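Local coordinates for protein acRAF (Thiomonas intermedia, PDB 4LOW) that serves as a RuBisCO assembly factor in the alpha-carboxysome and belongs to the pterin-4a-carbinolamine dehydratase family, by resemblance to which it may have dehydratase activity, at residues A[9-14]-A[73-78]; A[20-25]-A[31-36]; A[39-42]-A[46-49]; A[50-53]-A[58-61]. All coordinates share one frame; numbering follows the deposited sequence.

Interaction 1 (A[9-14]-A[73-78]); sequences WREQGK and AERAFA. With FMT (formic acid), chain F; FMT (formic acid), chain D.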
loop_
_atom_site.group_PDB
_atom_site.type_symbol
_atom_site.label_atom_id
_atom_site.label_comp_id
_atom_site.label_asym_id
_atom_site.label_seq_id
_atom_site.Cartn_x
_atom_site.Cartn_y
_atom_site.Cartn_z
ATOM N N TRP A 9 -5.566 -16.321 -7.149
ATOM C CA TRP A 9 -4.406 -15.848 -6.440
ATOM C C TRP A 9 -3.257 -16.766 -6.858
ATOM O O TRP A 9 -3.469 -17.987 -7.054
ATOM C CB TRP A 9 -4.632 -15.932 -4.944
ATOM C CG TRP A 9 -5.573 -14.904 -4.421
ATOM C CD1 TRP A 9 -6.926 -14.845 -4.615
ATOM C CD2 TRP A 9 -5.219 -13.743 -3.658
ATOM N NE1 TRP A 9 -7.434 -13.713 -4.021
ATOM C CE2 TRP A 9 -6.402 -13.005 -3.438
ATOM C CE3 TRP A 9 -4.009 -13.236 -3.149
ATOM C CZ2 TRP A 9 -6.410 -11.799 -2.724
ATOM C CZ3 TRP A 9 -4.019 -12.045 -2.447
ATOM C CH2 TRP A 9 -5.209 -11.337 -2.241
ATOM N N ARG A 10 -2.077 -16.220 -6.995
ATOM C CA ARG A 10 -0.893 -16.950 -7.420
ATOM C C ARG A 10 -0.137 -17.453 -6.200
ATOM O O ARG A 10 0.150 -16.684 -5.284
ATOM C CB ARG A 10 0.006 -15.978 -8.244
ATOM C CG ARG A 10 1.079 -16.665 -9.022
ATOM C CD ARG A 10 1.853 -15.637 -9.818
ATOM N NE ARG A 10 2.696 -16.346 -10.755
ATOM C CZ ARG A 10 4.005 -16.501 -10.619
ATOM N NH1 ARG A 10 4.648 -15.917 -9.614
ATOM N NH2 ARG A 10 4.688 -17.196 -11.510
ATOM N N GLU A 11 0.231 -18.736 -6.193
ATOM C CA GLU A 11 1.048 -19.267 -5.113
ATOM C C GLU A 11 2.503 -19.122 -5.564
ATOM O O GLU A 11 2.851 -19.574 -6.667
ATOM C CB GLU A 11 0.672 -20.732 -4.798
ATOM C CG GLU A 11 1.112 -21.169 -3.410
ATOM C CD GLU A 11 0.559 -22.482 -2.886
ATOM O OE1 GLU A 11 -0.595 -22.836 -3.221
ATOM O OE2 GLU A 11 1.264 -23.124 -2.074
ATOM N N GLN A 12 3.327 -18.418 -4.778
ATOM C CA GLN A 12 4.716 -18.111 -5.130
ATOM C C GLN A 12 5.640 -17.972 -3.914
ATOM O O GLN A 12 5.171 -17.689 -2.822
ATOM C CB GLN A 12 4.746 -16.813 -5.961
ATOM C CG GLN A 12 4.313 -15.547 -5.197
ATOM C CD GLN A 12 4.261 -14.367 -6.110
ATOM O OE1 GLN A 12 3.789 -14.459 -7.240
ATOM N NE2 GLN A 12 4.617 -13.200 -5.595
ATOM N N GLY A 13 6.942 -18.182 -4.118
ATOM C CA GLY A 13 7.936 -18.028 -3.058
ATOM C C GLY A 13 8.267 -19.270 -2.261
ATOM O O GLY A 13 7.467 -20.211 -2.223
ATOM N N LYS A 14 9.476 -19.262 -1.621
ATOM C CA LYS A 14 10.059 -20.336 -0.794
ATOM C C LYS A 14 9.072 -20.710 0.321
ATOM O O LYS A 14 8.325 -21.660 0.061
ATOM C CB LYS A 14 11.479 -19.987 -0.308
ATOM C CG LYS A 14 12.499 -21.104 -0.540
ATOM C CD LYS A 14 13.782 -20.905 0.269
ATOM C CE LYS A 14 14.869 -20.147 -0.467
ATOM N NZ LYS A 14 15.578 -20.998 -1.462
ATOM N N ALA A 73 -7.469 -20.431 6.411
ATOM C CA ALA A 73 -7.674 -19.100 6.979
ATOM C C ALA A 73 -7.139 -18.054 5.993
ATOM O O ALA A 73 -7.803 -17.043 5.756
ATOM C CB ALA A 73 -6.975 -18.960 8.329
ATOM N N GLU A 74 -5.970 -18.326 5.356
ATOM C CA GLU A 74 -5.362 -17.419 4.371
ATOM C C GLU A 74 -6.188 -17.386 3.096
ATOM O O GLU A 74 -6.458 -16.316 2.562
ATOM C CB GLU A 74 -3.921 -17.815 4.043
ATOM C CG GLU A 74 -3.001 -17.734 5.246
ATOM C CD GLU A 74 -2.818 -19.043 5.998
ATOM O OE1 GLU A 74 -3.817 -19.729 6.309
ATOM O OE2 GLU A 74 -1.649 -19.389 6.260
ATOM N N ARG A 75 -6.685 -18.570 2.666
ATOM C CA ARG A 75 -7.521 -18.601 1.469
ATOM C C ARG A 75 -8.863 -17.922 1.712
ATOM O O ARG A 75 -9.412 -17.314 0.790
ATOM C CB ARG A 75 -7.713 -20.036 0.969
ATOM C CG ARG A 75 -6.406 -20.707 0.607
ATOM C CD ARG A 75 -6.619 -22.048 -0.076
ATOM N NE ARG A 75 -5.330 -22.698 -0.325
ATOM C CZ ARG A 75 -4.518 -22.416 -1.342
ATOM N NH1 ARG A 75 -4.854 -21.493 -2.237
ATOM N NH2 ARG A 75 -3.364 -23.055 -1.471
ATOM N N ALA A 76 -9.416 -18.036 2.938
ATOM C CA ALA A 76 -10.701 -17.359 3.206
ATOM C C ALA A 76 -10.518 -15.844 3.207
ATOM O O ALA A 76 -11.389 -15.116 2.716
ATOM C CB ALA A 76 -11.282 -17.830 4.532
ATOM N N PHE A 77 -9.355 -15.374 3.696
ATOM C CA PHE A 77 -9.067 -13.936 3.657
ATOM C C PHE A 77 -8.978 -13.454 2.207
ATOM O O PHE A 77 -9.611 -12.474 1.819
ATOM C CB PHE A 77 -7.759 -13.638 4.422
ATOM C CG PHE A 77 -7.479 -12.157 4.550
ATOM C CD1 PHE A 77 -6.767 -11.484 3.569
ATOM C CD2 PHE A 77 -7.959 -11.437 5.636
ATOM C CE1 PHE A 77 -6.531 -10.101 3.672
ATOM C CE2 PHE A 77 -7.699 -10.060 5.755
ATOM C CZ PHE A 77 -7.017 -9.400 4.761
ATOM N N ALA A 78 -8.261 -14.229 1.382
ATOM C CA ALA A 78 -8.139 -13.939 -0.032
ATOM C C ALA A 78 -9.510 -13.845 -0.715
ATOM O O ALA A 78 -9.760 -12.926 -1.496
ATOM C CB ALA A 78 -7.266 -14.988 -0.700
HETATM C C FMT F . -8.149 -18.451 -2.537
HETATM O O1 FMT F . -9.262 -18.217 -2.019
HETATM O O2 FMT F . -7.775 -19.775 -2.588
HETATM C C FMT D . -4.830 -22.072 8.327
HETATM O O1 FMT D . -4.424 -21.165 9.049
HETATM O O2 FMT D . -6.172 -22.395 8.419
HETATM O O HOH W 1 -2.675 -22.368 -4.623
#
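With CG of W9 placed opposite its own carbonyl carbon (chi1 -73°), the indole swings off the backbone just before strand 10-12 and turns one face to A78 of helix 72-84. The methyl does the touching: CB of A78 stands 3.5 Å from CE2 of W9. It also lies 3.6 Å from the centroid of the five-membered ring and 16° off the ring normal, which meets the definition of a CH-pi contact over the face. NE1 of the indole is hydrogen-bonded to OD1 of D82, further along the helix, so W9 engages the helix through both a ring face and its N-H. Cut back to an alanine, this position is likely to leave the A78 methyl uncovered and D82 without the indole donor.

The second anchor is ionic and lies on the exposed side. E11 and R75 both reach out on extended chains that meet at about a right angle. NH2 of R75 donates to OE1 of E11 over 3.3 Å at 150°, a long salt bridge in which the oxygen sits at the guanidinium edge while the nitrogen stands above the carboxylate plane. A water reinforces the pair, donating to OE1 of E11 (2.6 Å) and accepting from NH2 of R75 (3.3 Å). A formic acid molecule takes a weak bond from NH1 of R75.

Strand 10-12 is an outermost strand of the chain's antiparallel sheet, beside strand 17-23. W9 touches L18 and K20 of that strand and I60 and L62 of strand 57-63, filling the angle between sheet and helix 72-84.

Interaction 2 (A[20-25]-A[31-36]); sequences KRFAFG and RAFLDA. With FMT (formic acid), chain C; FMT (formic acid), chain J.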
loop_
_atom_site.group_PDB
_atom_site.type_symbol
_atom_site.label_atom_id
_atom_site.label_comp_id
_atom_site.label_asym_id
_atom_site.label_seq_id
_atom_site.Cartn_x
_atom_site.Cartn_y
_atom_site.Cartn_z
ATOM N N LYS A 20 -1.819 -11.447 -5.437
ATOM C CA LYS A 20 -2.746 -11.089 -6.494
ATOM C C LYS A 20 -2.683 -9.607 -6.738
ATOM O O LYS A 20 -2.591 -8.802 -5.813
ATOM C CB LYS A 20 -4.188 -11.492 -6.142
ATOM C CG LYS A 20 -5.187 -11.277 -7.274
ATOM C CD LYS A 20 -6.494 -12.003 -6.953
ATOM C CE LYS A 20 -7.577 -11.609 -7.909
ATOM N NZ LYS A 20 -8.827 -12.383 -7.594
ATOM N N ARG A 21 -2.799 -9.239 -8.011
ATOM C CA ARG A 21 -2.903 -7.836 -8.444
ATOM C C ARG A 21 -4.332 -7.507 -8.832
ATOM O O ARG A 21 -4.978 -8.260 -9.590
ATOM C CB ARG A 21 -1.980 -7.624 -9.640
ATOM C CG ARG A 21 -2.066 -6.240 -10.292
ATOM C CD ARG A 21 -1.175 -6.179 -11.533
ATOM N NE ARG A 21 -1.037 -4.810 -12.072
ATOM C CZ ARG A 21 -0.118 -3.948 -11.669
ATOM N NH1 ARG A 21 0.721 -4.275 -10.684
ATOM N NH2 ARG A 21 -0.008 -2.765 -12.265
ATOM N N PHE A 22 -4.824 -6.411 -8.333
ATOM C CA PHE A 22 -6.150 -5.906 -8.664
ATOM C C PHE A 22 -5.972 -4.600 -9.389
ATOM O O PHE A 22 -5.293 -3.719 -8.871
ATOM C CB PHE A 22 -6.924 -5.661 -7.362
ATOM C CG PHE A 22 -7.250 -6.917 -6.584
ATOM C CD1 PHE A 22 -6.312 -7.497 -5.735
ATOM C CD2 PHE A 22 -8.468 -7.555 -6.750
ATOM C CE1 PHE A 22 -6.617 -8.684 -5.039
ATOM C CE2 PHE A 22 -8.775 -8.720 -6.033
ATOM C CZ PHE A 22 -7.848 -9.274 -5.204
ATOM N N ALA A 23 -6.634 -4.391 -10.510
ATOM C CA ALA A 23 -6.534 -3.120 -11.236
ATOM C C ALA A 23 -7.923 -2.499 -11.331
ATOM O O ALA A 23 -8.939 -3.207 -11.409
ATOM C CB ALA A 23 -5.947 -3.356 -12.626
ATOM N N PHE A 24 -7.972 -1.167 -11.294
ATOM C CA PHE A 24 -9.216 -0.415 -11.244
ATOM C C PHE A 24 -9.221 0.680 -12.293
ATOM O O PHE A 24 -8.170 1.108 -12.741
ATOM C CB PHE A 24 -9.409 0.186 -9.841
ATOM C CG PHE A 24 -9.439 -0.873 -8.764
ATOM C CD1 PHE A 24 -10.609 -1.558 -8.462
ATOM C CD2 PHE A 24 -8.289 -1.230 -8.102
ATOM C CE1 PHE A 24 -10.615 -2.572 -7.484
ATOM C CE2 PHE A 24 -8.298 -2.240 -7.126
ATOM C CZ PHE A 24 -9.457 -2.907 -6.845
ATOM N N GLY A 25 -10.411 1.163 -12.636
ATOM C CA GLY A 25 -10.535 2.184 -13.658
ATOM C C GLY A 25 -10.245 3.596 -13.218
ATOM O O GLY A 25 -10.232 4.477 -14.070
ATOM N N ARG A 31 -9.171 3.598 -4.302
ATOM C CA ARG A 31 -9.203 4.079 -2.920
ATOM C C ARG A 31 -10.322 3.422 -2.128
ATOM O O ARG A 31 -10.130 3.097 -0.954
ATOM C CB ARG A 31 -9.312 5.606 -2.933
ATOM C CG ARG A 31 -9.120 6.257 -1.593
ATOM C CD ARG A 31 -7.742 5.945 -1.013
ATOM N NE ARG A 31 -7.792 4.948 0.040
ATOM C CZ ARG A 31 -6.757 4.574 0.776
ATOM N NH1 ARG A 31 -5.519 4.917 0.418
ATOM N NH2 ARG A 31 -6.942 3.803 1.833
ATOM N N ALA A 32 -11.487 3.223 -2.757
ATOM C CA ALA A 32 -12.586 2.549 -2.047
ATOM C C ALA A 32 -12.148 1.137 -1.707
ATOM O O ALA A 32 -12.399 0.675 -0.601
ATOM C CB ALA A 32 -13.823 2.531 -2.916
ATOM N N PHE A 33 -11.464 0.463 -2.617
ATOM C CA PHE A 33 -10.984 -0.898 -2.333
ATOM C C PHE A 33 -9.949 -0.878 -1.187
ATOM O O PHE A 33 -10.009 -1.700 -0.279
ATOM C CB PHE A 33 -10.404 -1.482 -3.614
ATOM C CG PHE A 33 -9.764 -2.819 -3.419
ATOM C CD1 PHE A 33 -10.537 -3.966 -3.244
ATOM C CD2 PHE A 33 -8.402 -2.958 -3.526
ATOM C CE1 PHE A 33 -9.953 -5.230 -3.172
ATOM C CE2 PHE A 33 -7.817 -4.230 -3.472
ATOM C CZ PHE A 33 -8.606 -5.356 -3.302
ATOM N N LEU A 34 -8.994 0.073 -1.230
ATOM C CA LEU A 34 -8.004 0.171 -0.159
ATOM C C LEU A 34 -8.640 0.441 1.208
ATOM O O LEU A 34 -8.243 -0.156 2.225
ATOM C CB LEU A 34 -6.907 1.202 -0.452
ATOM C CG LEU A 34 -5.976 0.833 -1.595
ATOM C CD1 LEU A 34 -5.240 2.073 -2.078
ATOM C CD2 LEU A 34 -4.907 -0.184 -1.122
ATOM N N ASP A 35 -9.621 1.358 1.252
ATOM C CA ASP A 35 -10.293 1.608 2.526
ATOM C C ASP A 35 -11.069 0.376 3.013
ATOM O O ASP A 35 -11.068 0.065 4.218
ATOM C CB ASP A 35 -11.210 2.811 2.377
ATOM C CG ASP A 35 -10.457 4.120 2.297
ATOM O OD1 ASP A 35 -9.528 4.326 3.109
ATOM O OD2 ASP A 35 -10.898 5.008 1.538
ATOM N N ALA A 36 -11.697 -0.364 2.076
ATOM C CA ALA A 36 -12.428 -1.576 2.462
ATOM C C ALA A 36 -11.457 -2.689 2.932
ATOM O O ALA A 36 -11.730 -3.434 3.888
ATOM C CB ALA A 36 -13.280 -2.081 1.307
HETATM C C FMT C . -2.098 -12.374 -10.182
HETATM O O1 FMT C . -2.621 -11.226 -10.108
HETATM O O2 FMT C . -2.752 -13.403 -9.587
HETATM C C FMT J . -3.636 2.471 2.070
HETATM O O1 FMT J . -3.750 3.662 2.346
HETATM O O2 FMT J . -4.554 1.649 2.514
#
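O1 of a formic acid molecule is held by both terminal nitrogens of R31, NH1 at 2.9 Å and NH2 at 3.2 Å, and lies at the guanidinium edge; R31 of the second subunit also bonds this molecule. NH2 of R31 makes a salt bridge to OD1 of D35, one turn along the helix, at 2.9 Å. A leucine in place of R31 would probably leave the D35 carboxylate without this charged mate and the formic acid without its two-pronged grip.

The contact with strand 17-23 and the loop after it is carried by F33. Its CG lies opposite the backbone N (chi1 174°), which sends the ring out from the helix to meet two phenylalanines. CZ of F24 comes down over one face of the F33 ring, off-centre, 3.4 Å from CG of F33. At the far end of the same ring, CZ of F33 sits over the centre of the F22 face, 3.9 Å from CG of F22. The planes are tilted by 40° for F22 and 42° for F24.

The three rings form a buried aromatic cluster between helix 27-44 and the antiparallel sheet, as suits the two-layer alpha-beta fold of pterin-4a-carbinolamine dehydratases.

Interaction 3 (A[39-42]-A[46-49]); sequences ALSE and QHPQ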
loop_
_atom_site.group_PDB
_atom_site.type_symbol
_atom_site.label_atom_id
_atom_site.label_comp_id
_atom_site.label_asym_id
_atom_site.label_seq_id
_atom_site.Cartn_x
_atom_site.Cartn_y
_atom_site.Cartn_z
ATOM N N ALA A 39 -10.583 -2.069 6.492
ATOM C CA ALA A 39 -11.671 -2.494 7.361
ATOM C C ALA A 39 -11.685 -4.010 7.525
ATOM O O ALA A 39 -11.892 -4.507 8.644
ATOM C CB ALA A 39 -13.016 -1.987 6.816
ATOM N N LEU A 40 -11.435 -4.746 6.448
ATOM C CA LEU A 40 -11.390 -6.203 6.497
ATOM C C LEU A 40 -10.280 -6.715 7.421
ATOM O O LEU A 40 -10.510 -7.651 8.201
ATOM C CB LEU A 40 -11.186 -6.744 5.082
ATOM C CG LEU A 40 -10.992 -8.267 5.021
ATOM C CD1 LEU A 40 -12.257 -9.008 5.482
ATOM C CD2 LEU A 40 -10.639 -8.672 3.649
ATOM N N SER A 41 -9.096 -6.148 7.340
ATOM C CA SER A 41 -7.960 -6.550 8.160
ATOM C C SER A 41 -8.233 -6.341 9.609
ATOM O O SER A 41 -7.868 -7.175 10.460
ATOM C CB SER A 41 -6.714 -5.768 7.750
ATOM O OG SER A 41 -6.049 -6.488 6.735
ATOM N N GLU A 42 -8.906 -5.244 9.927
ATOM C CA GLU A 42 -9.243 -4.940 11.316
ATOM C C GLU A 42 -10.335 -5.894 11.812
ATOM O O GLU A 42 -10.258 -6.363 12.956
ATOM C CB GLU A 42 -9.703 -3.486 11.431
ATOM C CG GLU A 42 -8.587 -2.493 11.154
ATOM C CD GLU A 42 -9.027 -1.163 10.580
ATOM O OE1 GLU A 42 -10.253 -0.895 10.562
ATOM O OE2 GLU A 42 -8.144 -0.402 10.117
ATOM N N GLN A 46 -6.437 -10.073 10.646
ATOM C CA GLN A 46 -5.501 -10.672 9.697
ATOM C C GLN A 46 -5.013 -9.559 8.814
ATOM O O GLN A 46 -5.806 -8.787 8.283
ATOM C CB GLN A 46 -6.153 -11.774 8.830
ATOM C CG GLN A 46 -6.536 -13.049 9.579
ATOM C CD GLN A 46 -7.354 -13.953 8.686
ATOM O OE1 GLN A 46 -8.582 -13.858 8.629
ATOM N NE2 GLN A 46 -6.683 -14.774 7.890
ATOM N N HIS A 47 -3.710 -9.485 8.664
ATOM C CA HIS A 47 -3.077 -8.436 7.888
ATOM C C HIS A 47 -2.207 -9.038 6.803
ATOM O O HIS A 47 -1.301 -9.823 7.110
ATOM C CB HIS A 47 -2.227 -7.544 8.817
ATOM C CG HIS A 47 -3.049 -6.809 9.825
ATOM N ND1 HIS A 47 -3.290 -7.327 11.083
ATOM C CD2 HIS A 47 -3.702 -5.632 9.704
ATOM C CE1 HIS A 47 -4.079 -6.451 11.687
ATOM N NE2 HIS A 47 -4.347 -5.411 10.899
ATOM N N PRO A 48 -2.366 -8.612 5.537
ATOM C CA PRO A 48 -1.432 -9.067 4.503
ATOM C C PRO A 48 0.029 -8.820 4.899
ATOM O O PRO A 48 0.336 -7.851 5.620
ATOM C CB PRO A 48 -1.814 -8.196 3.297
ATOM C CG PRO A 48 -3.314 -7.953 3.481
ATOM C CD PRO A 48 -3.385 -7.706 4.987
ATOM N N GLN A 49 0.922 -9.641 4.359
ATOM C CA GLN A 49 2.359 -9.442 4.507
ATOM C C GLN A 49 2.715 -8.061 3.913
ATOM O O GLN A 49 3.485 -7.296 4.508
ATOM C CB GLN A 49 3.116 -10.555 3.782
ATOM C CG GLN A 49 4.639 -10.392 3.816
ATOM C CD GLN A 49 5.331 -11.448 3.025
ATOM O OE1 GLN A 49 4.853 -12.581 2.896
ATOM N NE2 GLN A 49 6.504 -11.108 2.529
#
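The hydrogen bonding centres on S41, whose OG donates to O of Q46 at 2.8 Å. The hydroxyl meets that oxygen in the carbonyl plane, on a lone pair, with a C=O...donor angle of 145°. The partner gives the hydroxyl of buried S41 an acceptor and ties the last turns of helix 27-44 to the chain that follows. A bent CA-H...O contact accompanies it, CA of S41 lying 3.1 Å from O of Q46, so one carbonyl receives both the hydroxyl and the CA-H of a single residue.

This is the exit from helix 27-44, where the chain reverses and heads for strand 50-53. T44 serves the same turn: its hydroxyl is hydrogen-bonded to O of L40 and to N of Q46.

The van der Waals contacts also converge on S41. CD of P48 touches OG of S41 at 3.4 Å. CD2 of H47 approaches CB of S41 to 3.6 Å, and O of S41 stands over one face of the imidazole. H47 reaches this place with CG opposite its own carbonyl carbon (chi1 -64°).

Across the subunit interface, the H47 ring meets that of Y27 of the second subunit, and the Y27 hydroxyl is hydrogen-bonded to OE2 of E42.

Interaction 4 (A[50-53]-A[58-61]); sequences NINF and VNIT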
loop_
_atom_site.group_PDB
_atom_site.type_symbol
_atom_site.label_atom_id
_atom_site.label_comp_id
_atom_site.label_asym_id
_atom_site.label_seq_id
_atom_site.Cartn_x
_atom_site.Cartn_y
_atom_site.Cartn_z
ATOM N N ASN A 50 2.120 -7.730 2.756
ATOM C CA ASN A 50 2.413 -6.453 2.144
ATOM C C ASN A 50 1.314 -6.070 1.188
ATOM O O ASN A 50 0.721 -6.943 0.547
ATOM C CB ASN A 50 3.718 -6.552 1.329
ATOM C CG ASN A 50 4.152 -5.251 0.703
ATOM O OD1 ASN A 50 3.788 -4.994 -0.453
ATOM N ND2 ASN A 50 4.880 -4.408 1.405
ATOM N N ILE A 51 0.998 -4.774 1.122
ATOM C CA ILE A 51 0.043 -4.183 0.182
ATOM C C ILE A 51 0.829 -3.134 -0.567
ATOM O O ILE A 51 1.464 -2.270 0.043
ATOM C CB ILE A 51 -1.161 -3.582 0.901
ATOM C CG1 ILE A 51 -1.983 -4.663 1.584
ATOM C CG2 ILE A 51 -2.065 -2.829 -0.103
ATOM C CD1 ILE A 51 -2.926 -4.155 2.591
ATOM N N ASN A 52 0.822 -3.183 -1.892
ATOM C CA ASN A 52 1.677 -2.388 -2.737
ATOM C C ASN A 52 0.845 -1.747 -3.809
ATOM O O ASN A 52 0.304 -2.497 -4.627
ATOM C CB ASN A 52 2.729 -3.381 -3.292
ATOM C CG ASN A 52 3.572 -2.919 -4.418
ATOM O OD1 ASN A 52 3.822 -1.737 -4.580
ATOM N ND2 ASN A 52 4.151 -3.890 -5.134
ATOM N N PHE A 53 0.698 -0.414 -3.818
ATOM C CA PHE A 53 -0.272 0.194 -4.690
ATOM C C PHE A 53 0.176 1.424 -5.368
ATOM O O PHE A 53 1.087 2.117 -4.927
ATOM C CB PHE A 53 -1.564 0.487 -3.866
ATOM C CG PHE A 53 -1.436 1.540 -2.783
ATOM C CD1 PHE A 53 -1.063 1.189 -1.494
ATOM C CD2 PHE A 53 -1.832 2.850 -3.024
ATOM C CE1 PHE A 53 -0.987 2.163 -0.500
ATOM C CE2 PHE A 53 -1.801 3.809 -2.022
ATOM C CZ PHE A 53 -1.364 3.468 -0.776
ATOM N N VAL A 58 -3.553 -2.400 -7.052
ATOM C CA VAL A 58 -3.164 -2.806 -5.706
ATOM C C VAL A 58 -2.669 -4.236 -5.792
ATOM O O VAL A 58 -3.389 -5.117 -6.288
ATOM C CB VAL A 58 -4.379 -2.748 -4.737
ATOM C CG1 VAL A 58 -3.952 -3.201 -3.334
ATOM C CG2 VAL A 58 -5.009 -1.364 -4.692
ATOM N N ASN A 59 -1.451 -4.485 -5.326
ATOM C CA ASN A 59 -0.843 -5.801 -5.306
ATOM C C ASN A 59 -0.811 -6.301 -3.869
ATOM O O ASN A 59 -0.263 -5.613 -2.997
ATOM C CB ASN A 59 0.593 -5.685 -5.789
ATOM C CG ASN A 59 0.704 -5.129 -7.187
ATOM O OD1 ASN A 59 0.313 -5.765 -8.176
ATOM N ND2 ASN A 59 1.306 -3.939 -7.309
ATOM N N ILE A 60 -1.396 -7.456 -3.589
ATOM C CA ILE A 60 -1.472 -7.949 -2.224
ATOM C C ILE A 60 -0.735 -9.259 -2.079
ATOM O O ILE A 60 -0.868 -10.159 -2.908
ATOM C CB ILE A 60 -2.957 -8.143 -1.875
ATOM C CG1 ILE A 60 -3.712 -6.814 -2.059
ATOM C CG2 ILE A 60 -3.110 -8.689 -0.430
ATOM C CD1 ILE A 60 -5.187 -6.917 -1.906
ATOM N N THR A 61 0.039 -9.379 -0.992
ATOM C CA THR A 61 0.779 -10.586 -0.680
ATOM C C THR A 61 0.324 -11.108 0.660
ATOM O O THR A 61 0.361 -10.358 1.639
ATOM C CB THR A 61 2.282 -10.269 -0.615
ATOM O OG1 THR A 61 2.660 -9.700 -1.856
ATOM C CG2 THR A 61 3.112 -11.509 -0.377
HETATM O O HOH W 2 2.281 -6.862 -2.112
#
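I51 and V58 mark the dry side of this hairpin, where CG2 of I51 meets CG1 of V58 at 3.8 Å, the two side chains lying side by side and pointing the same way. CB of F53 touches CG2 of V58 at 4.0 Å, but chi1 of 67° sets CG of F53 between its backbone N and carbonyl carbon and leads the ring away from the partner strand. I60 shares this apolar face.

Between the faces the backbones pair as antiparallel strands, the axes of the short segments approaching to 4.5 Å with N-to-C directions 166° apart. Bonding is tight at N52 and N59: O of N52 takes N of N59 at 2.7 Å and also a weak bond from ND2 of N59 at 3.2 Å, so two donors of one residue hold a single carbonyl. At the other end N of N50 reaches O of T61 only weakly, at 3.4 Å, although the return bond from N of T61 to O of N50 is sound.

The opposite face, with N50, N52, N59 and T61, is wetter; the amide planes of N52 and N59 stand 49° apart. A water lies 2.9 Å from OD1 of N50 and 2.9 Å from OG1 of T61. N50 also bonds Y57 of the second subunit, N52 bonds N50 of that subunit, and N59 bonds R21.

Strand 57-63 is flanked on its other side by strand 17-23. Helix 27-44 covers the apolar face through L34 and L37, while strand 50-53 pairs antiparallel with a strand of the second subunit, carrying the sheet across the interface.

How the interactions relate
The chain runs strand, strand, helix, strand, strand, helix, and interaction 1 closes the loop that encloses the other three. Interaction 2 comes first within it, then interactions 3 and 4. Interactions 1, 2 and 4 all reach one antiparallel sheet, ordered 10-12, 17-23, 57-63, 50-53, while interactions 2 and 3 share helix 27-44. Centres of interactions 1 and 2 are about 17 Å apart, on opposite sides of the chain's centre, whereas those of 2 and 4 are about 9 Å apart and joined by backbone pairing of K20 with I60 and F22 with V58. F77 reaches interaction 3 from helix 72-84. Interactions 2, 3 and 4 each touch the second subunit, tying the fold to the dimer.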